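Side-chain contacts in adhesion G-protein coupled receptor G6 (PDB 6V55), which probably couples cell adhesion outside the cell to G-protein signalling, as an adhesion receptor linked to myelination: residues Q374-R379 with E423-S428; K543-V548 with S580-K585; E51-E54 with Y60-V63. All coordinates share one frame; numbering follows the deposited sequence.

Contact 1: Q374-R379 with E423-S428; sequences QNWMYR and ESMLRS
Trp376 lays one face of its indole against Met425, and the two side chains run antiparallel alongside each other. Met425 CG sits over the face of the five-membered ring, offset toward the rim of the indole, 4.1 Å from the ring centroid and 19° off the normal, a CH-pi contact. Bends at chi2 and chi3 (67°) carry Met425 CE back to within 3.5 Å of Trp376 CD1; an unbranched, flexible methionine can follow the indole. Met425 SD comes to the same ring obliquely, a Met-aromatic contact at 4.9 Å from the centroid. The indole suits its place, with a flat apolar face for the thioether and an N-H for solvent: water 1 lies at the ring edge, in plane, and accepts from Trp376 NE1 at 3.1 Å. That water donates to Met425 O and also joins Ser428 OG, tying the loop to the last turn of the helix. Next comes Met377, whose positive phi of 59° makes it the C-prime residue of a Schellman motif that ends the preceding helix; its backbone turn brings Tyr378 round to the same methionine. Tyr378 crosses Met425 at about a right angle, its CD2 3.8 Å from Met425 CE, while Met425 SD makes a second, oblique Met-aromatic contact. The methyl thus touches both aromatic residues, in a corner they share. Deeper in, Leu426 packs on Trp368, Leu369 and Phe373. Helices 361-374 and 419-427 pack together here beside an antiparallel sheet, as in the ferredoxin-like alpha/beta sandwich of SEA domains.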
loop_
_atom_site.group_PDB
_atom_site.type_symbol
_atom_site.label_atom_id
_atom_site.label_comp_id
_atom_site.label_asym_id
_atom_site.label_seq_id
_atom_site.Cartn_x
_atom_site.Cartn_y
_atom_site.Cartn_z
ATOM N N GLN A 374 -4.525 -11.703 37.669
ATOM C CA GLN A 374 -5.480 -10.851 38.365
ATOM C C GLN A 374 -4.879 -10.138 39.581
ATOM O O GLN A 374 -5.465 -9.152 40.037
ATOM C CB GLN A 374 -6.719 -11.653 38.761
ATOM C CG GLN A 374 -6.570 -12.403 40.028
ATOM C CD GLN A 374 -7.874 -12.589 40.744
ATOM O OE1 GLN A 374 -8.336 -13.719 40.928
ATOM N NE2 GLN A 374 -8.483 -11.485 41.159
ATOM N N ASN A 375 -3.705 -10.561 40.081
ATOM C CA ASN A 375 -2.968 -9.752 41.054
ATOM C C ASN A 375 -2.300 -8.523 40.433
ATOM O O ASN A 375 -1.841 -7.653 41.176
ATOM C CB ASN A 375 -1.873 -10.563 41.762
ATOM C CG ASN A 375 -2.418 -11.717 42.592
ATOM O OD1 ASN A 375 -3.631 -11.874 42.766
ATOM N ND2 ASN A 375 -1.516 -12.571 43.061
ATOM N N TRP A 376 -2.206 -8.429 39.107
ATOM C CA TRP A 376 -1.742 -7.199 38.465
ATOM C C TRP A 376 -2.842 -6.496 37.675
ATOM O O TRP A 376 -2.530 -5.649 36.821
ATOM C CB TRP A 376 -0.548 -7.473 37.550
ATOM C CG TRP A 376 0.680 -7.963 38.246
ATOM C CD1 TRP A 376 1.062 -9.261 38.433
ATOM C CD2 TRP A 376 1.691 -7.157 38.852
ATOM N NE1 TRP A 376 2.254 -9.310 39.111
ATOM C CE2 TRP A 376 2.660 -8.030 39.382
ATOM C CE3 TRP A 376 1.868 -5.779 39.001
ATOM C CZ2 TRP A 376 3.790 -7.569 40.054
ATOM C CZ3 TRP A 376 2.989 -5.320 39.666
ATOM C CH2 TRP A 376 3.937 -6.214 40.184
ATOM N N MET A 377 -4.110 -6.859 37.935
ATOM C CA MET A 377 -5.323 -6.307 37.310
ATOM C C MET A 377 -5.360 -6.459 35.787
ATOM O O MET A 377 -5.995 -5.652 35.100
ATOM C CB MET A 377 -5.576 -4.833 37.704
ATOM C CG MET A 377 -5.653 -4.498 39.216
ATOM S SD MET A 377 -6.570 -5.595 40.331
ATOM C CE MET A 377 -8.175 -5.770 39.545
ATOM N N TYR A 378 -4.662 -7.457 35.246
ATOM C CA TYR A 378 -4.751 -7.823 33.834
ATOM C C TYR A 378 -5.828 -8.883 33.639
ATOM O O TYR A 378 -5.971 -9.785 34.469
ATOM C CB TYR A 378 -3.415 -8.360 33.310
ATOM C CG TYR A 378 -2.448 -7.279 32.930
ATOM C CD1 TYR A 378 -2.526 -6.653 31.690
ATOM C CD2 TYR A 378 -1.460 -6.882 33.809
ATOM C CE1 TYR A 378 -1.630 -5.643 31.341
ATOM C CE2 TYR A 378 -0.565 -5.888 33.479
ATOM C CZ TYR A 378 -0.647 -5.272 32.252
ATOM O OH TYR A 378 0.259 -4.281 31.952
ATOM N N ARG A 379 -6.596 -8.772 32.553
ATOM C CA ARG A 379 -7.607 -9.788 32.253
ATOM C C ARG A 379 -7.033 -10.826 31.293
ATOM O O ARG A 379 -7.430 -10.942 30.132
ATOM C CB ARG A 379 -8.871 -9.152 31.694
ATOM C CG ARG A 379 -9.461 -8.130 32.621
ATOM C CD ARG A 379 -10.261 -7.103 31.866
ATOM N NE ARG A 379 -9.469 -6.470 30.816
ATOM C CZ ARG A 379 -9.994 -5.775 29.811
ATOM N NH1 ARG A 379 -11.312 -5.632 29.733
ATOM N NH2 ARG A 379 -9.210 -5.226 28.885
ATOM N N GLU A 423 5.945 -12.981 30.774
ATOM C CA GLU A 423 7.042 -13.785 31.300
ATOM C C GLU A 423 7.537 -13.253 32.640
ATOM O O GLU A 423 7.750 -14.031 33.576
ATOM C CB GLU A 423 8.189 -13.840 30.290
ATOM C CG GLU A 423 7.826 -14.521 28.979
ATOM C CD GLU A 423 8.960 -14.509 27.963
ATOM O OE1 GLU A 423 8.933 -15.339 27.026
ATOM O OE2 GLU A 423 9.887 -13.683 28.111
ATOM N N SER A 424 7.629 -11.930 32.788
ATOM C CA SER A 424 8.149 -11.388 34.037
ATOM C C SER A 424 7.121 -11.350 35.167
ATOM O O SER A 424 7.526 -11.366 36.335
ATOM C CB SER A 424 8.732 -9.989 33.812
ATOM O OG SER A 424 7.719 -9.072 33.450
ATOM N N MET A 425 5.813 -11.286 34.877
ATOM C CA MET A 425 4.854 -11.471 35.972
ATOM C C MET A 425 4.789 -12.917 36.435
ATOM O O MET A 425 4.469 -13.174 37.605
ATOM C CB MET A 425 3.458 -11.021 35.591
ATOM C CG MET A 425 3.382 -9.577 35.264
ATOM S SD MET A 425 2.103 -9.344 34.028
ATOM C CE MET A 425 0.678 -9.769 34.966
ATOM N N LEU A 426 5.089 -13.869 35.546
ATOM C CA LEU A 426 5.161 -15.257 35.970
ATOM C C LEU A 426 6.493 -15.582 36.639
ATOM O O LEU A 426 6.499 -16.289 37.653
ATOM C CB LEU A 426 4.912 -16.179 34.784
ATOM C CG LEU A 426 3.491 -16.150 34.225
ATOM C CD1 LEU A 426 3.400 -17.122 33.095
ATOM C CD2 LEU A 426 2.453 -16.472 35.290
ATOM N N ARG A 427 7.619 -15.064 36.113
ATOM C CA ARG A 427 8.944 -15.333 36.691
ATOM C C ARG A 427 9.109 -14.745 38.088
ATOM O O ARG A 427 9.898 -15.274 38.888
ATOM C CB ARG A 427 10.051 -14.779 35.802
ATOM C CG ARG A 427 10.440 -15.674 34.656
ATOM C CD ARG A 427 11.337 -14.969 33.646
ATOM N NE ARG A 427 11.115 -15.487 32.301
ATOM C CZ ARG A 427 11.559 -14.896 31.193
ATOM N NH1 ARG A 427 12.255 -13.767 31.292
ATOM N NH2 ARG A 427 11.315 -15.425 29.989
ATOM N N SER A 428 8.379 -13.665 38.404
ATOM C CA SER A 428 8.405 -13.057 39.730
ATOM C C SER A 428 7.401 -13.691 40.693
ATOM O O SER A 428 7.181 -13.158 41.785
ATOM C CB SER A 428 8.152 -11.552 39.633
ATOM O OG SER A 428 6.800 -11.276 39.315
HETATM O O HOH W 1 3.882 -11.750 39.969
#

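Contact 2: K543-V548 with S580-K585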
loop_
_atom_site.group_PDB
_atom_site.type_symbol
_atom_site.label_atom_id
_atom_site.label_comp_id
_atom_site.label_asym_id
_atom_site.label_seq_id
_atom_site.Cartn_x
_atom_site.Cartn_y
_atom_site.Cartn_z
ATOM N N LYS A 543 -19.539 -17.623 -22.362
ATOM C CA LYS A 543 -20.494 -16.707 -21.729
ATOM C C LYS A 543 -20.826 -15.488 -22.603
ATOM O O LYS A 543 -21.988 -15.055 -22.624
ATOM C CB LYS A 543 -19.959 -16.247 -20.374
ATOM C CG LYS A 543 -20.996 -15.521 -19.527
ATOM C CD LYS A 543 -22.255 -16.363 -19.337
ATOM C CE LYS A 543 -21.979 -17.492 -18.335
ATOM N NZ LYS A 543 -23.072 -18.506 -18.219
ATOM N N VAL A 544 -19.844 -14.962 -23.357
ATOM C CA VAL A 544 -20.092 -13.890 -24.324
ATOM C C VAL A 544 -21.028 -14.367 -25.433
ATOM O O VAL A 544 -21.925 -13.627 -25.856
ATOM C CB VAL A 544 -18.749 -13.365 -24.877
ATOM C CG1 VAL A 544 -18.891 -12.551 -26.162
ATOM C CG2 VAL A 544 -18.096 -12.518 -23.851
ATOM N N MET A 545 -20.914 -15.639 -25.838
ATOM C CA MET A 545 -21.842 -16.193 -26.824
ATOM C C MET A 545 -23.257 -16.336 -26.265
ATOM O O MET A 545 -24.234 -16.069 -26.978
ATOM C CB MET A 545 -21.342 -17.544 -27.323
ATOM C CG MET A 545 -22.231 -18.209 -28.384
ATOM S SD MET A 545 -22.499 -17.168 -29.846
ATOM C CE MET A 545 -21.241 -17.957 -30.801
ATOM N N GLU A 546 -23.387 -16.717 -24.988
ATOM C CA GLU A 546 -24.707 -16.781 -24.369
ATOM C C GLU A 546 -25.309 -15.390 -24.229
ATOM O O GLU A 546 -26.505 -15.188 -24.491
ATOM C CB GLU A 546 -24.612 -17.453 -23.001
ATOM C CG GLU A 546 -24.039 -18.865 -23.016
ATOM C CD GLU A 546 -23.811 -19.415 -21.602
ATOM O OE1 GLU A 546 -23.224 -20.520 -21.471
ATOM O OE2 GLU A 546 -24.220 -18.738 -20.621
ATOM N N LEU A 547 -24.457 -14.422 -23.893
ATOM C CA LEU A 547 -24.861 -13.040 -23.741
ATOM C C LEU A 547 -25.324 -12.446 -25.057
ATOM O O LEU A 547 -26.331 -11.742 -25.088
ATOM C CB LEU A 547 -23.690 -12.236 -23.190
ATOM C CG LEU A 547 -23.923 -10.797 -22.768
ATOM C CD1 LEU A 547 -23.221 -10.597 -21.467
ATOM C CD2 LEU A 547 -23.409 -9.811 -23.785
ATOM N N VAL A 548 -24.597 -12.698 -26.146
ATOM C CA VAL A 548 -24.953 -12.079 -27.420
ATOM C C VAL A 548 -26.227 -12.721 -27.967
ATOM O O VAL A 548 -27.074 -12.042 -28.556
ATOM C CB VAL A 548 -23.745 -12.161 -28.380
ATOM C CG1 VAL A 548 -24.105 -11.825 -29.823
ATOM C CG2 VAL A 548 -22.671 -11.206 -27.930
ATOM N N SER A 580 -11.732 -19.718 -30.496
ATOM C CA SER A 580 -11.774 -18.750 -31.593
ATOM C C SER A 580 -13.040 -18.879 -32.431
ATOM O O SER A 580 -13.567 -17.867 -32.906
ATOM C CB SER A 580 -10.542 -18.879 -32.495
ATOM O OG SER A 580 -10.551 -20.080 -33.247
ATOM N N GLU A 581 -13.565 -20.095 -32.592
ATOM C CA GLU A 581 -14.746 -20.251 -33.434
ATOM C C GLU A 581 -16.000 -19.725 -32.738
ATOM O O GLU A 581 -16.876 -19.151 -33.388
ATOM C CB GLU A 581 -14.918 -21.707 -33.848
ATOM C CG GLU A 581 -15.945 -21.887 -34.947
ATOM C CD GLU A 581 -16.460 -23.307 -35.062
ATOM O OE1 GLU A 581 -16.002 -24.191 -34.291
ATOM O OE2 GLU A 581 -17.317 -23.534 -35.944
ATOM N N THR A 582 -16.080 -19.863 -31.413
ATOM C CA THR A 582 -17.169 -19.236 -30.671
ATOM C C THR A 582 -17.043 -17.712 -30.689
ATOM O O THR A 582 -18.040 -17.005 -30.915
ATOM C CB THR A 582 -17.174 -19.782 -29.245
ATOM O OG1 THR A 582 -17.430 -21.197 -29.275
ATOM C CG2 THR A 582 -18.210 -19.111 -28.400
ATOM N N ALA A 583 -15.804 -17.206 -30.534
ATOM C CA ALA A 583 -15.524 -15.771 -30.571
ATOM C C ALA A 583 -15.862 -15.170 -31.918
ATOM O O ALA A 583 -16.490 -14.107 -31.979
ATOM C CB ALA A 583 -14.050 -15.506 -30.262
ATOM N N LEU A 584 -15.491 -15.864 -32.996
ATOM C CA LEU A 584 -15.801 -15.394 -34.338
ATOM C C LEU A 584 -17.295 -15.415 -34.595
ATOM O O LEU A 584 -17.841 -14.444 -35.128
ATOM C CB LEU A 584 -15.095 -16.252 -35.374
ATOM C CG LEU A 584 -13.635 -15.862 -35.558
ATOM C CD1 LEU A 584 -12.999 -16.825 -36.586
ATOM C CD2 LEU A 584 -13.478 -14.388 -35.939
ATOM N N LYS A 585 -17.976 -16.479 -34.151
ATOM C CA LYS A 585 -19.411 -16.590 -34.378
ATOM C C LYS A 585 -20.196 -15.622 -33.497
ATOM O O LYS A 585 -21.226 -15.103 -33.943
ATOM C CB LYS A 585 -19.862 -18.046 -34.182
ATOM C CG LYS A 585 -19.537 -18.982 -35.346
ATOM C CD LYS A 585 -19.710 -20.439 -34.961
ATOM C CE LYS A 585 -20.007 -21.320 -36.173
ATOM N NZ LYS A 585 -20.436 -22.703 -35.787
#
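Met545 reaches from helix 534-550 across to Thr582 and Lys585, and slants across both side chains. Its first torsion, chi1 -179°, sets CG opposite the backbone N, and bends at chi2 and chi3 then turn the thioether in toward the backbone of the neighbouring helix. The root of the methionine meets the methyl branch of threonine: Met545 CB lies 3.7 Å from Thr582 CG2. The far end goes past that methyl to the backbone, where Met545 CE is 3.3 Å from Thr582 O and 3.7 Å from Lys585 CB. The segments come close, 6.8 Å between Met545 CA and Thr582 CA, and a slender, pliant methionine can fold between them. Threonine offers a small apolar branch on a partly exposed turn. Both helices belong to a bundle with helices 517-527 and 555-568, consistent with the helical subdomain of a GAIN domain, the module that carries the GPS motif. From helix 534-550, Val544 and Leu547 pack on Val561 of helix 555-568, and Val548 on Leu590, while Met545, partly exposed, lies on the side facing helix 573-593. Lys585 lends only the base of its chain to the contact; the rest runs extended away from Met545, and its ammonium makes a weak salt bridge with Glu581 one turn back, NZ to OE2 3.2 Å. Lys543, on the far side of its helix, has a tighter bond, NZ to Glu546 OE2 at 2.7 Å, met on the syn side of the carboxylate but 27° out of its plane; the same ammonium also donates to Thr508 O and Ile510 O.

Contact 3: E51-E54 with Y60-V63; sequences ELEE and YDRV. With CA (calcium ion), chain C.
In Glu53 a chi1 of 170° swings CG to the side opposite the amide nitrogen, and the chain stays extended beyond it, while Asp61 turns CG beside its own N (chi1 -51°); together these bring two carboxylates to one calcium ion, their planes 75° apart. Asp61 binds with both oxygens, OD1 at 2.5 Å and OD2 at 2.7 Å from the metal, whereas Glu53 uses OE1 alone. Water 3, Asp98, Ser100 and Val101 complete the site. Glu53 OE2, turned from the metal, lies 3.2 Å from Tyr60 CD2 and forms a salt bridge with Lys477, which also makes a cation-pi contact with the Tyr60 ring. An alanine in place of Tyr60 removes the ring, and Lys477 would probably lose its cation-pi partner, keeping the salt bridge to Glu53 but with less to hold it in position. Behind the acids, Leu52 CD2 meets Val63 CG2 at 3.8 Å, in an apolar layer with Phe95 and Phe106 where branched aliphatics suit, and water 2 joins Glu53 O to Tyr60 N. Glu53 OE1 and Asp61 OD1 stand 3.2 Å apart without a hydrogen bond. Such crowding of acids would probably be unfavourable without calcium to balance their charge, so the metal is likely to hold these CUB-domain loops together.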
loop_
_atom_site.group_PDB
_atom_site.type_symbol
_atom_site.label_atom_id
_atom_site.label_comp_id
_atom_site.label_asym_id
_atom_site.label_seq_id
_atom_site.Cartn_x
_atom_site.Cartn_y
_atom_site.Cartn_z
ATOM N N GLU A 51 -6.419 7.766 -5.115
ATOM C CA GLU A 51 -7.748 7.294 -5.487
ATOM C C GLU A 51 -7.704 5.784 -5.668
ATOM O O GLU A 51 -7.033 5.289 -6.579
ATOM C CB GLU A 51 -8.248 7.970 -6.764
ATOM C CG GLU A 51 -9.633 7.486 -7.215
ATOM C CD GLU A 51 -10.012 7.913 -8.648
ATOM O OE1 GLU A 51 -9.112 8.059 -9.526
ATOM O OE2 GLU A 51 -11.233 8.095 -8.887
ATOM N N LEU A 52 -8.418 5.055 -4.812
ATOM C CA LEU A 52 -8.541 3.609 -4.929
ATOM C C LEU A 52 -10.001 3.239 -5.151
ATOM O O LEU A 52 -10.906 4.058 -4.974
ATOM C CB LEU A 52 -8.012 2.907 -3.678
ATOM C CG LEU A 52 -6.649 2.234 -3.810
ATOM C CD1 LEU A 52 -5.591 3.281 -4.063
ATOM C CD2 LEU A 52 -6.341 1.500 -2.541
ATOM N N GLU A 53 -10.211 1.996 -5.573
ATOM C CA GLU A 53 -11.550 1.429 -5.678
ATOM C C GLU A 53 -12.177 1.359 -4.292
ATOM O O GLU A 53 -11.571 0.821 -3.362
ATOM C CB GLU A 53 -11.470 0.043 -6.306
ATOM C CG GLU A 53 -12.752 -0.720 -6.247
ATOM C CD GLU A 53 -12.649 -2.137 -6.815
ATOM O OE1 GLU A 53 -11.534 -2.694 -6.909
ATOM O OE2 GLU A 53 -13.707 -2.711 -7.164
ATOM N N GLU A 54 -13.351 1.953 -4.120
ATOM C CA GLU A 54 -13.944 1.976 -2.792
ATOM C C GLU A 54 -14.700 0.679 -2.505
ATOM O O GLU A 54 -15.250 0.049 -3.413
ATOM C CB GLU A 54 -14.859 3.191 -2.619
ATOM C CG GLU A 54 -14.959 3.641 -1.133
ATOM C CD GLU A 54 -15.932 4.785 -0.899
ATOM O OE1 GLU A 54 -15.908 5.374 0.212
ATOM O OE2 GLU A 54 -16.698 5.103 -1.841
ATOM N N TYR A 60 -11.777 -4.614 -1.423
ATOM C CA TYR A 60 -11.454 -4.793 -2.839
ATOM C C TYR A 60 -10.005 -4.379 -3.086
ATOM O O TYR A 60 -9.137 -5.249 -3.193
ATOM C CB TYR A 60 -12.411 -4.003 -3.734
ATOM C CG TYR A 60 -13.840 -4.542 -3.787
ATOM C CD1 TYR A 60 -14.148 -5.805 -3.312
ATOM C CD2 TYR A 60 -14.874 -3.773 -4.323
ATOM C CE1 TYR A 60 -15.447 -6.285 -3.349
ATOM C CE2 TYR A 60 -16.172 -4.246 -4.365
ATOM C CZ TYR A 60 -16.448 -5.501 -3.884
ATOM O OH TYR A 60 -17.734 -5.993 -3.936
ATOM N N ASP A 61 -9.715 -3.079 -3.180
ATOM C CA ASP A 61 -8.339 -2.602 -3.191
ATOM C C ASP A 61 -8.097 -1.836 -1.910
ATOM O O ASP A 61 -8.929 -1.018 -1.520
ATOM C CB ASP A 61 -8.044 -1.665 -4.365
ATOM C CG ASP A 61 -8.457 -2.238 -5.707
ATOM O OD1 ASP A 61 -8.671 -3.462 -5.770
ATOM O OD2 ASP A 61 -8.571 -1.465 -6.691
ATOM N N ARG A 62 -6.952 -2.050 -1.265
ATOM C CA ARG A 62 -6.655 -1.321 -0.035
ATOM C C ARG A 62 -5.182 -0.943 0.013
ATOM O O ARG A 62 -4.332 -1.611 -0.577
ATOM C CB ARG A 62 -7.032 -2.131 1.223
ATOM C CG ARG A 62 -6.264 -3.416 1.407
ATOM C CD ARG A 62 -6.488 -4.024 2.801
ATOM N NE ARG A 62 -7.886 -4.365 3.052
ATOM C CZ ARG A 62 -8.317 -5.235 3.970
ATOM N NH1 ARG A 62 -7.462 -5.887 4.765
ATOM N NH2 ARG A 62 -9.626 -5.459 4.082
ATOM N N VAL A 63 -4.898 0.159 0.698
ATOM C CA VAL A 63 -3.548 0.537 1.104
ATOM C C VAL A 63 -3.502 0.414 2.616
ATOM O O VAL A 63 -4.377 0.958 3.295
ATOM C CB VAL A 63 -3.192 1.967 0.665
ATOM C CG1 VAL A 63 -1.913 2.466 1.344
ATOM C CG2 VAL A 63 -3.016 2.007 -0.812
HETATM CA CA CA C . -9.588 -3.580 -8.105
HETATM O O HOH W 2 -11.250 -1.671 -1.535
HETATM O O HOH W 3 -7.525 -4.362 -9.402
#

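In the fold
From the N terminus, contact 3 comes first: it closes the short loop from strand 41-51 to strand 62-66, and because these strands belong to different sheets it joins the two halves of the CUB sandwich at one end. Contact 1 follows, bridging 43 intervening residues, mostly strand, to bring the loop after helix 361-374 onto helix 419-427 in the SEA domain. Contact 2 is last, pairing helices 534-550 and 573-593 with helix 555-568 in the loop it closes. The three lie in series, neither nested nor crossed. Contacts 1 and 2 sit on opposite sides of the chain's centre, their own centres 68 Å apart, with contact 3 much nearer the middle.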